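Local structure of SusD family protein (Bacteroides uniformis, 7KV1) at residues S265-N269 and Y408-L412; T314-N319 and D332-M337; L434-R440 and E457-E461. The protein probably captures beta-glucan at the outer surface of a gut Bacteroides cell, as a SusD-family surface glycan-binding protein. One frame throughout, in Å; residues are numbered along the deposited sequence.

Contact 1 of 3, residues S265-N269 and Y408-L412; sequences SFRLN and YAETL. With NCO (cobalt hexammine(III)), chain C.
An extended loop, 265-269, lies across the N-terminal turn of helix 408-420 in the TPR-clan body of this SusD-like protein, Leu268 and Tyr408 in register at 6.4 Å between CA atoms. Phe266 to Leu268 have extended backbone angles; Tyr408 to Leu412 are helical. The main bump is the Tyr408 ring (chi1 t), lodged against the loop backbone: Phe266 CB sits over one face, a CH-pi contact 4.2 Å from the ring centroid, and Arg267 C lies 3.6 Å from Tyr408 CD2. Leu268 (mt) fills a hollow walled by Tyr408, Ala409 and Leu412: its CD2 is 3.9 Å from both Tyr408 CD2 and Ala409 CB, its CD1 3.8 Å from Leu412 CD1. Cobalt hexammine(III) directs N1, N5 and N6 to Phe266 O (3.2, 3.1 and 3.1 Å) and N5 to Tyr408 OH (3.1 Å); Ile261 O and Ser263 O also accept. Direct contact is thus mainly apolar fit and CH-pi, with the trivalent cation bridging two neutral acceptors, Phe266 O and Tyr408 OH.

Contact 2 of 3, residues T314-N319 and D332-M337; sequences TLISPN and DGWGFM
Backbone-to-backbone pairing without regular strand joins a helix C-terminus to a loop in the loop-rich part of this SusD-like fold: 314-319, the end of short helix 312-315 with the turn after it, meets the irregular loop 332-337. Thr314 and Leu315 are helical, Ile316 leaves helical angles, and Ser317 to Asn319 are extended. CA atoms come as close as 4.3 Å (Asn319 to Gly333) and 4.6 Å (Ile316 to Phe336). Carbonyls at the helix end accept from the loop: Trp334 N donates to Thr314 O at 2.9 Å and Phe336 N to Leu315 O at 2.8 Å. Between them Gly335 N, at positive phi, donates to Ser317 O at 2.8 Å. Asn319 (chi1 t) adds ND2 to Gly333 O, also 2.8 Å. Gly333 lies so close that a CB would clash with Ser317 O and Pro318 O; Ile316 CA makes a short CH...O contact to Phe336 O at 3.1 Å. Ser317 OG bonds back to Pro313 O. Thr314 OG1 pairs with Leu397 O; a water lies within hydrogen-bonding distance of Thr314 OG1 (2.8 Å) and Asp332 O (2.6 Å), and a second donates to Ile316 O (2.7 Å) and Met337 O (2.8 Å). Thr314 CG2 stands over the five-membered ring of Trp334, 3.7 Å from its centroid, Leu315 CD2 is 3.3 Å from Trp334 CE3, and Ile316 CG2 meets Met337 CG at 3.7 Å. The indole (chi1 m) is held by its own segment, Trp334 NE1 donating to Asp332 OD2 at 3.0 Å.

Contact 3 of 3, residues L434-R440 and E457-E461; sequences LNEVRTR and ERRLE
Helical segments 434-440 and 457-461 run in broadly the same direction, their axes crossing at 36° and approaching to 11.3 Å. Leu434 faces Glu457 (CA atoms 7.8 Å apart) and, one turn on, Val437 faces Glu461 (8.3 Å). Such spacing suits long side chains reaching across. Both glutamates point at the partner helix with chi1 t and chi2 p. Arg438 NH1 meets Glu457 OE1 at 2.8 Å, and Arg440 NH2 meets Glu461 OE2 at 2.9 Å, each a hydrogen-bonded salt bridge. Between the two bridges Val437 projects into the gap, its CG1 3.4 Å from Glu461 OE1 and 4.2 Å from Glu457 CG, while Leu434 CD1 touches Glu457 CB at 4.1 Å. A water accepts from Arg440 NE (2.9 Å) and donates to Glu461 OE1 (2.7 Å) and Val437 O (2.9 Å). The charges reach further: Arg353 pairs with both glutamates, Arg407 with Glu461, and Glu285 with Arg440. The packing is consistent with the TPR-type helical scaffold of SusD-like proteins. Chemically, the interface is a largely buried ionic network, in which Glu457 is shared by two arginines and Glu461 by three, so that their charges are compensated.

Contacts 1 and 3 are neighbours, their centres 11 Å apart, while the centre of contact 2 lies about 30 Å and about 29 Å from those of contacts 1 and 3. Helix 408-420 of contact 1 is followed in the chain by helix 429-440 of contact 3, and the two sites touch: a probable hydrogen bond, Asn269 O to Arg440 NH1 at 2.8 Å, joins the 265-269 loop to helix 429-440, and a salt bridge, Glu410 OE2 to Arg458 NH2 at 3.0 Å, joins helix 408-420 to helix 451-461. Along the chain, contact 2 is nested inside the long loop closed by contact 1, and contact 3 follows both. The fold thus combines a linked helical body with a loop-rich region that contact 2 ties together separately.

Contact 1 of 3, residues S265-N269 and Y408-L412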
loop_
_atom_site.group_PDB
_atom_site.type_symbol
_atom_site.label_atom_id
_atom_site.label_comp_id
_atom_site.label_asym_id
_atom_site.label_seq_id
_atom_site.Cartn_x
_atom_site.Cartn_y
_atom_site.Cartn_z
ATOM N N SER A 265 -0.330 -1.413 23.385
ATOM C CA SER A 265 -1.585 -1.528 22.591
ATOM C C SER A 265 -1.403 -2.298 21.275
ATOM O O SER A 265 -2.435 -2.640 20.659
ATOM C CB SER A 265 -2.177 -0.165 22.331
ATOM O OG SER A 265 -2.265 0.571 23.538
ATOM N N PHE A 266 -0.181 -2.662 20.888
ATOM C CA PHE A 266 0.077 -3.325 19.582
ATOM C C PHE A 266 0.797 -4.654 19.821
ATOM O O PHE A 266 1.654 -4.729 20.710
ATOM C CB PHE A 266 0.896 -2.401 18.666
ATOM C CG PHE A 266 0.112 -1.208 18.194
ATOM C CD1 PHE A 266 -0.959 -1.378 17.337
ATOM C CD2 PHE A 266 0.384 0.060 18.672
ATOM C CE1 PHE A 266 -1.720 -0.294 16.921
ATOM C CE2 PHE A 266 -0.373 1.143 18.266
ATOM C CZ PHE A 266 -1.422 0.966 17.394
ATOM N N ARG A 267 0.460 -5.667 19.043
ATOM C CA ARG A 267 1.241 -6.925 19.052
ATOM C C ARG A 267 1.043 -7.633 17.721
ATOM O O ARG A 267 0.044 -7.343 17.057
ATOM C CB ARG A 267 0.858 -7.827 20.237
ATOM C CG ARG A 267 -0.604 -8.234 20.281
ATOM C CD ARG A 267 -0.874 -9.726 20.431
ATOM N NE ARG A 267 -0.178 -10.375 21.521
ATOM C CZ ARG A 267 0.762 -11.317 21.403
ATOM N NH1 ARG A 267 1.188 -11.762 20.224
ATOM N NH2 ARG A 267 1.294 -11.814 22.497
ATOM N N LEU A 268 1.908 -8.601 17.415
ATOM C CA LEU A 268 1.692 -9.520 16.283
ATOM C C LEU A 268 0.501 -10.420 16.597
ATOM O O LEU A 268 0.413 -10.964 17.718
ATOM C CB LEU A 268 2.974 -10.317 16.027
ATOM C CG LEU A 268 4.166 -9.516 15.532
ATOM C CD1 LEU A 268 5.336 -10.437 15.254
ATOM C CD2 LEU A 268 3.815 -8.744 14.261
ATOM N N ASN A 269 -0.407 -10.591 15.645
ATOM C CA ASN A 269 -1.429 -11.661 15.768
ATOM C C ASN A 269 -0.707 -12.998 15.939
ATOM O O ASN A 269 0.168 -13.344 15.139
ATOM C CB ASN A 269 -2.356 -11.697 14.555
ATOM C CG ASN A 269 -3.632 -12.447 14.816
ATOM O OD1 ASN A 269 -3.588 -13.532 15.389
ATOM N ND2 ASN A 269 -4.759 -11.873 14.408
ATOM N N TYR A 408 1.600 -4.054 12.390
ATOM C CA TYR A 408 2.721 -3.979 13.351
ATOM C C TYR A 408 3.906 -4.860 12.888
ATOM O O TYR A 408 5.022 -4.553 13.338
ATOM C CB TYR A 408 2.202 -4.321 14.749
ATOM C CG TYR A 408 3.220 -4.332 15.856
ATOM C CD1 TYR A 408 3.764 -3.154 16.355
ATOM C CD2 TYR A 408 3.644 -5.525 16.407
ATOM C CE1 TYR A 408 4.684 -3.178 17.390
ATOM C CE2 TYR A 408 4.544 -5.563 17.462
ATOM C CZ TYR A 408 5.086 -4.389 17.932
ATOM O OH TYR A 408 5.981 -4.423 18.955
ATOM N N ALA A 409 3.720 -5.879 12.036
ATOM C CA ALA A 409 4.861 -6.615 11.427
ATOM C C ALA A 409 5.770 -5.615 10.695
ATOM O O ALA A 409 7.004 -5.684 10.839
ATOM C CB ALA A 409 4.408 -7.738 10.516
ATOM N N GLU A 410 5.172 -4.639 10.009
ATOM C CA GLU A 410 5.923 -3.607 9.270
ATOM C C GLU A 410 6.608 -2.624 10.235
ATOM O O GLU A 410 7.727 -2.170 9.935
ATOM C CB GLU A 410 5.005 -2.939 8.242
ATOM C CG GLU A 410 5.773 -2.100 7.274
ATOM C CD GLU A 410 5.009 -1.409 6.164
ATOM O OE1 GLU A 410 3.757 -1.477 6.122
ATOM O OE2 GLU A 410 5.708 -0.886 5.279
ATOM N N THR A 411 5.989 -2.300 11.370
ATOM C CA THR A 411 6.650 -1.530 12.460
ATOM C C THR A 411 7.965 -2.228 12.837
ATOM O O THR A 411 9.016 -1.554 12.860
ATOM C CB THR A 411 5.715 -1.351 13.662
ATOM O OG1 THR A 411 4.416 -0.926 13.219
ATOM C CG2 THR A 411 6.305 -0.388 14.665
ATOM N N LEU A 412 7.931 -3.541 13.091
ATOM C CA LEU A 412 9.122 -4.278 13.590
ATOM C C LEU A 412 10.180 -4.282 12.486
ATOM O O LEU A 412 11.349 -3.973 12.790
ATOM C CB LEU A 412 8.724 -5.698 14.016
ATOM C CG LEU A 412 7.887 -5.803 15.294
ATOM C CD1 LEU A 412 7.242 -7.173 15.379
ATOM C CD2 LEU A 412 8.711 -5.538 16.561
HETATM CO CO NCO C . 4.711 -5.041 22.976
HETATM N N1 NCO C . 2.848 -4.704 23.645
HETATM N N2 NCO C . 6.606 -5.195 22.370
HETATM N N3 NCO C . 5.053 -6.518 24.378
HETATM N N4 NCO C . 5.368 -3.674 24.233
HETATM N N5 NCO C . 4.428 -3.597 21.562
HETATM N N6 NCO C . 4.079 -6.437 21.727
#

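Contact 2 of 3, residues T314-N319 and D332-M337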
loop_
_atom_site.group_PDB
_atom_site.type_symbol
_atom_site.label_atom_id
_atom_site.label_comp_id
_atom_site.label_asym_id
_atom_site.label_seq_id
_atom_site.Cartn_x
_atom_site.Cartn_y
_atom_site.Cartn_z
ATOM N N THR A 314 -13.040 -10.242 -6.562
ATOM C CA THR A 314 -13.511 -10.569 -7.925
ATOM C C THR A 314 -12.335 -10.461 -8.888
ATOM O O THR A 314 -12.197 -11.354 -9.726
ATOM C CB THR A 314 -14.662 -9.674 -8.384
ATOM O OG1 THR A 314 -15.765 -9.968 -7.520
ATOM C CG2 THR A 314 -14.995 -9.892 -9.849
ATOM N N LEU A 315 -11.521 -9.417 -8.762
ATOM C CA LEU A 315 -10.418 -9.145 -9.719
ATOM C C LEU A 315 -9.431 -10.322 -9.737
ATOM O O LEU A 315 -8.988 -10.703 -10.862
ATOM C CB LEU A 315 -9.719 -7.828 -9.346
ATOM C CG LEU A 315 -10.599 -6.578 -9.412
ATOM C CD1 LEU A 315 -9.850 -5.332 -8.991
ATOM C CD2 LEU A 315 -11.212 -6.392 -10.788
ATOM N N ILE A 316 -9.079 -10.859 -8.564
ATOM C CA ILE A 316 -7.837 -11.679 -8.366
ATOM C C ILE A 316 -8.154 -13.150 -8.065
ATOM O O ILE A 316 -7.304 -13.865 -7.448
ATOM C CB ILE A 316 -6.951 -11.041 -7.289
ATOM C CG1 ILE A 316 -7.597 -11.149 -5.910
ATOM C CG2 ILE A 316 -6.634 -9.612 -7.676
ATOM C CD1 ILE A 316 -6.696 -10.678 -4.790
ATOM N N SER A 317 -9.311 -13.614 -8.542
ATOM C CA SER A 317 -9.795 -15.009 -8.399
ATOM C C SER A 317 -9.933 -15.657 -9.782
ATOM O O SER A 317 -10.068 -15.003 -10.812
ATOM C CB SER A 317 -11.091 -15.037 -7.607
ATOM O OG SER A 317 -12.052 -14.139 -8.144
ATOM N N PRO A 318 -9.905 -16.999 -9.840
ATOM C CA PRO A 318 -10.071 -17.700 -11.106
ATOM C C PRO A 318 -11.481 -17.543 -11.696
ATOM O O PRO A 318 -12.440 -17.424 -10.969
ATOM C CB PRO A 318 -9.739 -19.155 -10.740
ATOM C CG PRO A 318 -10.042 -19.238 -9.254
ATOM C CD PRO A 318 -9.690 -17.891 -8.688
ATOM N N ASN A 319 -11.518 -17.588 -13.015
ATOM C CA ASN A 319 -12.710 -17.439 -13.869
ATOM C C ASN A 319 -13.458 -18.769 -14.023
ATOM O O ASN A 319 -12.798 -19.804 -14.187
ATOM C CB ASN A 319 -12.296 -16.945 -15.253
ATOM C CG ASN A 319 -13.494 -16.571 -16.098
ATOM O OD1 ASN A 319 -13.913 -17.348 -16.944
ATOM N ND2 ASN A 319 -14.038 -15.396 -15.856
ATOM N N ASP A 332 -18.260 -14.508 -10.128
ATOM C CA ASP A 332 -17.319 -13.911 -11.102
ATOM C C ASP A 332 -15.898 -13.959 -10.531
ATOM O O ASP A 332 -15.699 -13.587 -9.341
ATOM C CB ASP A 332 -17.681 -12.464 -11.422
ATOM C CG ASP A 332 -18.525 -12.323 -12.676
ATOM O OD1 ASP A 332 -19.561 -13.017 -12.761
ATOM O OD2 ASP A 332 -18.136 -11.526 -13.556
ATOM N N GLY A 333 -14.959 -14.362 -11.363
ATOM C CA GLY A 333 -13.519 -14.242 -11.092
ATOM C C GLY A 333 -12.832 -13.821 -12.364
ATOM O O GLY A 333 -13.030 -14.479 -13.388
ATOM N N TRP A 334 -12.075 -12.725 -12.335
ATOM C CA TRP A 334 -11.530 -12.121 -13.574
ATOM C C TRP A 334 -10.085 -12.551 -13.842
ATOM O O TRP A 334 -9.586 -12.226 -14.916
ATOM C CB TRP A 334 -11.698 -10.618 -13.525
ATOM C CG TRP A 334 -13.144 -10.231 -13.515
ATOM C CD1 TRP A 334 -14.237 -11.049 -13.644
ATOM C CD2 TRP A 334 -13.656 -8.895 -13.394
ATOM N NE1 TRP A 334 -15.383 -10.305 -13.548
ATOM C CE2 TRP A 334 -15.061 -8.988 -13.420
ATOM C CE3 TRP A 334 -13.064 -7.647 -13.235
ATOM C CZ2 TRP A 334 -15.879 -7.869 -13.318
ATOM C CZ3 TRP A 334 -13.869 -6.539 -13.118
ATOM C CH2 TRP A 334 -15.258 -6.652 -13.182
ATOM N N GLY A 335 -9.480 -13.312 -12.940
ATOM C CA GLY A 335 -8.193 -13.956 -13.247
ATOM C C GLY A 335 -7.041 -12.963 -13.340
ATOM O O GLY A 335 -6.043 -13.316 -13.954
ATOM N N PHE A 336 -7.142 -11.793 -12.720
ATOM C CA PHE A 336 -5.967 -10.902 -12.533
ATOM C C PHE A 336 -5.111 -11.375 -11.353
ATOM O O PHE A 336 -5.616 -12.106 -10.490
ATOM C CB PHE A 336 -6.380 -9.459 -12.325
ATOM C CG PHE A 336 -6.999 -8.871 -13.554
ATOM C CD1 PHE A 336 -6.198 -8.474 -14.609
ATOM C CD2 PHE A 336 -8.375 -8.726 -13.646
ATOM C CE1 PHE A 336 -6.769 -7.913 -15.738
ATOM C CE2 PHE A 336 -8.942 -8.201 -14.802
ATOM C CZ PHE A 336 -8.138 -7.803 -15.838
ATOM N N MET A 337 -3.829 -10.982 -11.356
ATOM C CA MET A 337 -2.846 -11.298 -10.290
ATOM C C MET A 337 -2.747 -12.799 -10.048
ATOM O O MET A 337 -2.757 -13.229 -8.891
ATOM C CB MET A 337 -3.219 -10.602 -8.984
ATOM C CG MET A 337 -3.268 -9.096 -9.126
ATOM S SD MET A 337 -1.666 -8.341 -8.742
ATOM C CE MET A 337 -1.739 -8.412 -6.955
HETATM O O HOH W 1 -17.127 -12.447 -7.457
HETATM O O HOH W 2 -4.634 -13.520 -6.891
#

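Contact 3 of 3, residues L434-R440 and E457-E461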
loop_
_atom_site.group_PDB
_atom_site.type_symbol
_atom_site.label_atom_id
_atom_site.label_comp_id
_atom_site.label_asym_id
_atom_site.label_seq_id
_atom_site.Cartn_x
_atom_site.Cartn_y
_atom_site.Cartn_z
ATOM N N LEU A 434 13.177 -8.431 14.227
ATOM C CA LEU A 434 13.043 -9.324 13.045
ATOM C C LEU A 434 12.659 -10.732 13.517
ATOM O O LEU A 434 11.766 -11.342 12.892
ATOM C CB LEU A 434 14.330 -9.358 12.218
ATOM C CG LEU A 434 14.183 -10.143 10.911
ATOM C CD1 LEU A 434 14.788 -9.369 9.753
ATOM C CD2 LEU A 434 14.816 -11.511 11.019
ATOM N N ASN A 435 13.236 -11.220 14.624
ATOM C CA ASN A 435 12.999 -12.622 15.061
ATOM C C ASN A 435 11.567 -12.786 15.591
ATOM O O ASN A 435 11.040 -13.912 15.481
ATOM C CB ASN A 435 14.059 -13.116 16.048
ATOM C CG ASN A 435 15.354 -13.475 15.355
ATOM O OD1 ASN A 435 15.362 -13.616 14.133
ATOM N ND2 ASN A 435 16.444 -13.626 16.116
ATOM N N GLU A 436 10.951 -11.735 16.134
ATOM C CA GLU A 436 9.520 -11.757 16.575
ATOM C C GLU A 436 8.620 -12.057 15.361
ATOM O O GLU A 436 7.677 -12.845 15.501
ATOM C CB GLU A 436 9.196 -10.403 17.206
ATOM C CG GLU A 436 7.996 -10.302 18.120
ATOM C CD GLU A 436 8.085 -9.091 19.059
ATOM O OE1 GLU A 436 9.249 -8.813 19.541
ATOM O OE2 GLU A 436 7.016 -8.370 19.296
ATOM N N VAL A 437 8.914 -11.439 14.217
ATOM C CA VAL A 437 8.228 -11.700 12.917
ATOM C C VAL A 437 8.539 -13.132 12.461
ATOM O O VAL A 437 7.590 -13.833 12.102
ATOM C CB VAL A 437 8.596 -10.652 11.848
ATOM C CG1 VAL A 437 7.951 -10.937 10.506
ATOM C CG2 VAL A 437 8.239 -9.236 12.287
ATOM N N ARG A 438 9.796 -13.555 12.434
ATOM C CA ARG A 438 10.164 -14.928 11.971
ATOM C C ARG A 438 9.488 -15.966 12.866
ATOM O O ARG A 438 8.897 -16.904 12.335
ATOM C CB ARG A 438 11.674 -15.104 12.003
ATOM C CG ARG A 438 12.391 -14.317 10.923
ATOM C CD ARG A 438 13.845 -14.694 10.758
ATOM N NE ARG A 438 14.079 -16.081 10.393
ATOM C CZ ARG A 438 14.090 -16.565 9.151
ATOM N NH1 ARG A 438 13.809 -15.798 8.098
ATOM N NH2 ARG A 438 14.360 -17.846 8.980
ATOM N N THR A 439 9.534 -15.780 14.184
ATOM C CA THR A 439 8.948 -16.738 15.161
ATOM C C THR A 439 7.437 -16.852 14.929
ATOM O O THR A 439 6.916 -17.972 14.983
ATOM C CB THR A 439 9.240 -16.328 16.611
ATOM O OG1 THR A 439 10.650 -16.316 16.706
ATOM C CG2 THR A 439 8.711 -17.310 17.634
ATOM N N ARG A 440 6.729 -15.737 14.691
ATOM C CA ARG A 440 5.255 -15.770 14.472
ATOM C C ARG A 440 4.989 -16.635 13.231
ATOM O O ARG A 440 3.972 -17.387 13.162
ATOM C CB ARG A 440 4.697 -14.336 14.396
ATOM C CG ARG A 440 3.178 -14.245 14.361
ATOM C CD ARG A 440 2.660 -14.373 12.922
ATOM N NE ARG A 440 2.950 -13.182 12.102
ATOM C CZ ARG A 440 2.241 -12.047 12.154
ATOM N NH1 ARG A 440 1.220 -11.935 12.991
ATOM N NH2 ARG A 440 2.570 -11.013 11.386
ATOM N N GLU A 457 12.867 -10.590 4.588
ATOM C CA GLU A 457 11.721 -10.832 5.487
ATOM C C GLU A 457 10.491 -10.019 5.050
ATOM O O GLU A 457 9.369 -10.566 5.081
ATOM C CB GLU A 457 12.084 -10.562 6.942
ATOM C CG GLU A 457 11.221 -11.334 7.896
ATOM C CD GLU A 457 11.404 -12.843 7.839
ATOM O OE1 GLU A 457 12.564 -13.280 7.677
ATOM O OE2 GLU A 457 10.373 -13.569 7.968
ATOM N N ARG A 458 10.691 -8.798 4.573
ATOM C CA ARG A 458 9.615 -7.957 4.027
ATOM C C ARG A 458 8.974 -8.678 2.834
ATOM O O ARG A 458 7.765 -8.596 2.698
ATOM C CB ARG A 458 10.150 -6.567 3.635
ATOM C CG ARG A 458 10.550 -5.694 4.814
ATOM C CD ARG A 458 11.116 -4.376 4.337
ATOM N NE ARG A 458 10.012 -3.575 3.868
ATOM C CZ ARG A 458 9.281 -2.768 4.640
ATOM N NH1 ARG A 458 9.571 -2.615 5.911
ATOM N NH2 ARG A 458 8.258 -2.112 4.147
ATOM N N ARG A 459 9.760 -9.329 1.981
ATOM C CA ARG A 459 9.201 -10.003 0.792
ATOM C C ARG A 459 8.298 -11.160 1.258
ATOM O O ARG A 459 7.191 -11.328 0.729
ATOM C CB ARG A 459 10.314 -10.546 -0.106
ATOM C CG ARG A 459 9.756 -11.189 -1.365
ATOM C CD ARG A 459 10.679 -11.875 -2.349
ATOM N NE ARG A 459 9.811 -12.081 -3.524
ATOM C CZ ARG A 459 10.115 -12.795 -4.596
ATOM N NH1 ARG A 459 11.276 -13.424 -4.675
ATOM N NH2 ARG A 459 9.220 -12.923 -5.567
ATOM N N LEU A 460 8.755 -11.932 2.235
ATOM C CA LEU A 460 7.983 -13.090 2.736
ATOM C C LEU A 460 6.704 -12.609 3.446
ATOM O O LEU A 460 5.640 -13.301 3.365
ATOM C CB LEU A 460 8.859 -13.941 3.656
ATOM C CG LEU A 460 10.104 -14.565 3.026
ATOM C CD1 LEU A 460 10.971 -15.214 4.108
ATOM C CD2 LEU A 460 9.729 -15.612 1.992
ATOM N N GLU A 461 6.771 -11.479 4.132
ATOM C CA GLU A 461 5.724 -11.051 5.081
ATOM C C GLU A 461 4.558 -10.393 4.334
ATOM O O GLU A 461 3.433 -10.519 4.825
ATOM C CB GLU A 461 6.333 -10.128 6.130
ATOM C CG GLU A 461 5.390 -9.644 7.227
ATOM C CD GLU A 461 4.899 -10.712 8.182
ATOM O OE1 GLU A 461 5.573 -11.740 8.269
ATOM O OE2 GLU A 461 3.832 -10.496 8.844
HETATM O O HOH W 3 5.271 -13.390 10.413
#